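Local coordinates for pyoverdine biosynthesis protein PvcB (Pseudomonas aeruginosa, PDB 4YLM), which catalyses the iron- and 2-oxoglutarate-dependent oxidation of tyrosine isonitrile in the biosynthesis of paerucumarin, at residues Val184-Pro188 against Arg189-Pro193. Numbering follows the deposited sequence.
Sequences VERHP and RREFP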
ATOM      1  N   VAL A 184      20.462 -23.223   2.696  1.00 29.21           N
ATOM      2  CA  VAL A 184      20.165 -22.130   1.778  1.00 31.56           C
ATOM      3  C   VAL A 184      18.823 -22.402   1.109  1.00 27.86           C
ATOM      4  O   VAL A 184      18.657 -23.408   0.422  1.00 29.70           O
ATOM      5  CB  VAL A 184      21.292 -21.955   0.722  1.00 33.32           C
ATOM      6  CG1 VAL A 184      20.974 -20.811  -0.241  1.00 31.43           C
ATOM      7  CG2 VAL A 184      22.637 -21.720   1.418  1.00 31.66           C
ATOM      8  N   GLU A 185      17.855 -21.514   1.328  1.00 27.79           N
ATOM      9  CA  GLU A 185      16.511 -21.711   0.795  1.00 28.19           C
ATOM     10  C   GLU A 185      16.128 -20.552  -0.116  1.00 32.16           C
ATOM     11  O   GLU A 185      16.883 -19.593  -0.259  1.00 30.68           O
ATOM     12  CB  GLU A 185      15.491 -21.807   1.939  1.00 31.15           C
ATOM     13  CG  GLU A 185      15.082 -23.221   2.324  1.00 33.40           C
ATOM     14  CD  GLU A 185      14.181 -23.864   1.287  1.00 36.58           C
ATOM     15  OE1 GLU A 185      13.526 -24.868   1.626  1.00 35.42           O
ATOM     16  OE2 GLU A 185      14.133 -23.373   0.134  1.00 32.57           O
ATOM     17  N   ARG A 186      14.958 -20.652  -0.736  1.00 28.44           N
ATOM     18  CA  ARG A 186      14.346 -19.506  -1.386  1.00 28.39           C
ATOM     19  C   ARG A 186      13.173 -19.060  -0.520  1.00 29.42           C
ATOM     20  O   ARG A 186      12.512 -19.886   0.124  1.00 25.45           O
ATOM     21  CB  ARG A 186      13.869 -19.864  -2.795  1.00 31.35           C
ATOM     22  CG  ARG A 186      12.767 -20.901  -2.834  1.00 36.20           C
ATOM     23  CD  ARG A 186      12.437 -21.246  -4.272  1.00 35.53           C
ATOM     24  NE  ARG A 186      11.297 -22.152  -4.397  1.00 39.27           N
ATOM     25  CZ  ARG A 186      11.347 -23.335  -5.008  1.00 45.47           C
ATOM     26  NH1 ARG A 186      12.486 -23.767  -5.541  1.00 44.03           N
ATOM     27  NH2 ARG A 186      10.256 -24.090  -5.088  1.00 43.09           N
ATOM     28  N   HIS A 187      12.929 -17.759  -0.467  1.00 24.35           N
ATOM     29  CA  HIS A 187      11.761 -17.288   0.260  1.00 24.32           C
ATOM     30  C   HIS A 187      10.551 -17.986  -0.342  1.00 25.50           C
ATOM     31  O   HIS A 187      10.398 -18.031  -1.569  1.00 26.04           O
ATOM     32  CB  HIS A 187      11.621 -15.773   0.148  1.00 23.16           C
ATOM     33  CG  HIS A 187      10.514 -15.214   0.984  1.00 21.08           C
ATOM     34  ND1 HIS A 187       9.187 -15.331   0.629  1.00 20.86           N
ATOM     35  CD2 HIS A 187      10.533 -14.554   2.165  1.00 20.82           C
ATOM     36  CE1 HIS A 187       8.436 -14.747   1.544  1.00 21.11           C
ATOM     37  NE2 HIS A 187       9.227 -14.261   2.486  1.00 21.47           N
ATOM     38  N   PRO A 188       9.695 -18.559   0.513  1.00 23.05           N
ATOM     39  CA  PRO A 188       8.617 -19.430   0.026  1.00 25.34           C
ATOM     40  C   PRO A 188       7.485 -18.711  -0.715  1.00 29.43           C
ATOM     41  O   PRO A 188       6.640 -19.386  -1.300  1.00 27.66           O
ATOM     42  CB  PRO A 188       8.099 -20.104   1.311  1.00 26.77           C
ATOM     43  CG  PRO A 188       8.444 -19.118   2.410  1.00 25.10           C
ATOM     44  CD  PRO A 188       9.776 -18.532   1.985  1.00 24.03           C
ATOM     45  N   ARG A 189       7.462 -17.382  -0.707  1.00 24.48           N
ATOM     46  CA  ARG A 189       6.473 -16.657  -1.506  1.00 24.50           C
ATOM     47  C   ARG A 189       7.143 -15.730  -2.512  1.00 27.79           C
ATOM     48  O   ARG A 189       6.641 -15.542  -3.611  1.00 25.75           O
ATOM     49  CB  ARG A 189       5.518 -15.851  -0.607  1.00 24.87           C
ATOM     50  CG  ARG A 189       4.529 -16.729   0.156  1.00 24.03           C
ATOM     51  CD  ARG A 189       3.595 -17.417  -0.846  1.00 33.79           C
ATOM     52  NE  ARG A 189       3.014 -18.649  -0.316  1.00 40.93           N
ATOM     53  CZ  ARG A 189       1.935 -18.676   0.453  1.00 38.31           C
ATOM     54  NH1 ARG A 189       1.335 -17.538   0.765  1.00 36.62           N
ATOM     55  NH2 ARG A 189       1.451 -19.836   0.900  1.00 33.94           N
ATOM     56  N   ARG A 190       8.296 -15.184  -2.138  1.00 23.53           N
ATOM     57  CA  ARG A 190       8.869 -14.063  -2.873  1.00 25.08           C
ATOM     58  C   ARG A 190      10.214 -14.379  -3.514  1.00 26.73           C
ATOM     59  O   ARG A 190      10.853 -13.500  -4.094  1.00 25.58           O
ATOM     60  CB  ARG A 190       8.965 -12.841  -1.953  1.00 23.26           C
ATOM     61  CG  ARG A 190       7.594 -12.302  -1.525  1.00 21.10           C
ATOM     62  CD  ARG A 190       7.763 -11.014  -0.732  1.00 20.79           C
ATOM     63  NE  ARG A 190       8.219 -11.242   0.638  1.00 20.88           N
ATOM     64  CZ  ARG A 190       9.045 -10.434   1.291  1.00 22.70           C
ATOM     65  NH1 ARG A 190       9.552  -9.373   0.677  1.00 19.20           N
ATOM     66  NH2 ARG A 190       9.372 -10.681   2.558  1.00 19.22           N
ATOM     67  N   GLU A 191      10.638 -15.636  -3.387  1.00 24.20           N
ATOM     68  CA  GLU A 191      11.739 -16.201  -4.180  1.00 23.23           C
ATOM     69  C   GLU A 191      13.174 -15.850  -3.803  1.00 28.60           C
ATOM     70  O   GLU A 191      14.089 -16.601  -4.147  1.00 28.76           O
ATOM     71  CB  GLU A 191      11.533 -15.946  -5.681  1.00 24.60           C
ATOM     72  CG  GLU A 191      10.440 -16.792  -6.289  1.00 27.68           C
ATOM     73  CD  GLU A 191      10.808 -18.270  -6.285  1.00 33.25           C
ATOM     74  OE1 GLU A 191      11.873 -18.629  -6.843  1.00 30.62           O
ATOM     75  OE2 GLU A 191      10.040 -19.064  -5.703  1.00 31.33           O
ATOM     76  N   PHE A 192      13.400 -14.737  -3.112  1.00 26.00           N
ATOM     77  CA  PHE A 192      14.788 -14.321  -2.881  1.00 20.55           C
ATOM     78  C   PHE A 192      15.518 -15.272  -1.937  1.00 23.20           C
ATOM     79  O   PHE A 192      14.885 -15.949  -1.133  1.00 25.64           O
ATOM     80  CB  PHE A 192      14.871 -12.873  -2.389  1.00 21.90           C
ATOM     81  CG  PHE A 192      14.117 -12.612  -1.105  1.00 24.01           C
ATOM     82  CD1 PHE A 192      14.740 -12.763   0.120  1.00 22.09           C
ATOM     83  CD2 PHE A 192      12.790 -12.192  -1.136  1.00 20.62           C
ATOM     84  CE1 PHE A 192      14.048 -12.507   1.315  1.00 21.59           C
ATOM     85  CE2 PHE A 192      12.091 -11.939   0.035  1.00 20.47           C
ATOM     86  CZ  PHE A 192      12.722 -12.090   1.266  1.00 23.65           C
ATOM     87  N   PRO A 193      16.856 -15.339  -2.046  1.00 25.73           N
ATOM     88  CA  PRO A 193      17.635 -16.250  -1.194  1.00 25.41           C
ATOM     89  C   PRO A 193      17.555 -15.927   0.292  1.00 25.10           C
ATOM     90  O   PRO A 193      17.706 -14.771   0.707  1.00 25.00           O
ATOM     91  CB  PRO A 193      19.078 -16.065  -1.703  1.00 26.32           C
ATOM     92  CG  PRO A 193      18.915 -15.638  -3.129  1.00 25.83           C
ATOM     93  CD  PRO A 193      17.682 -14.748  -3.119  1.00 22.16           C
TER
HETATM   94  O   HOH W   1       7.873 -12.551   4.211  1.00 22.05           O
HETATM   95  O   HOH W   2       8.609 -18.949  -3.536  1.00 35.57           O
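The backbone oxygen of E185 meets CA of P193 in a CA-H...O contact of 3.6 Å, while E185 OE1 is taken by H289 and OE2 turns back to accept the amide of R186. R186 pairs with P193 as a non-hydrogen-bonded antiparallel bridge. Its chain, extended from CG to NE, runs alongside E191 in the same direction; R186 NE lies 3.6 Å from E191 OE2, well out of the guanidinium plane, a salt bridge of charge alone. The E191 carboxylate is shared with R74 and S71 of the second subunit. Strands 184-186 and 193-195 form a two-stranded antiparallel hairpin, whose connecting loop is tied together at H187. H187 N donates to F192 O (2.7 Å), and its O accepts E191 N. Water 2 joins the same H187 O to E191 OE2. A chi1 of -174° sets CG beside the carbonyl carbon and turns the imidazole into the loop 189-192, where H187 ND1 accepts R189 N at 3.0 Å and R190 N at 2.9 Å, the two donors tilted out of the ring plane on opposite sides. This double grip is consistent with an unprotonated ND1 and restrains the rotation of the buried ring. Water 1, in plane at the ring edge, joins NE2 to R190 NH2; R190 NE lies over one imidazole face, and NH1 donates to R53 O. H187 CB sits over the centre of the F192 ring in a CH-pi contact, 3.9 Å from the centroid, and the two rings are inclined at 31°. The P188 carbonyl O lies at the edge of the R189 guanidinium, near its plane, and R189 NH1 donates to P283 O.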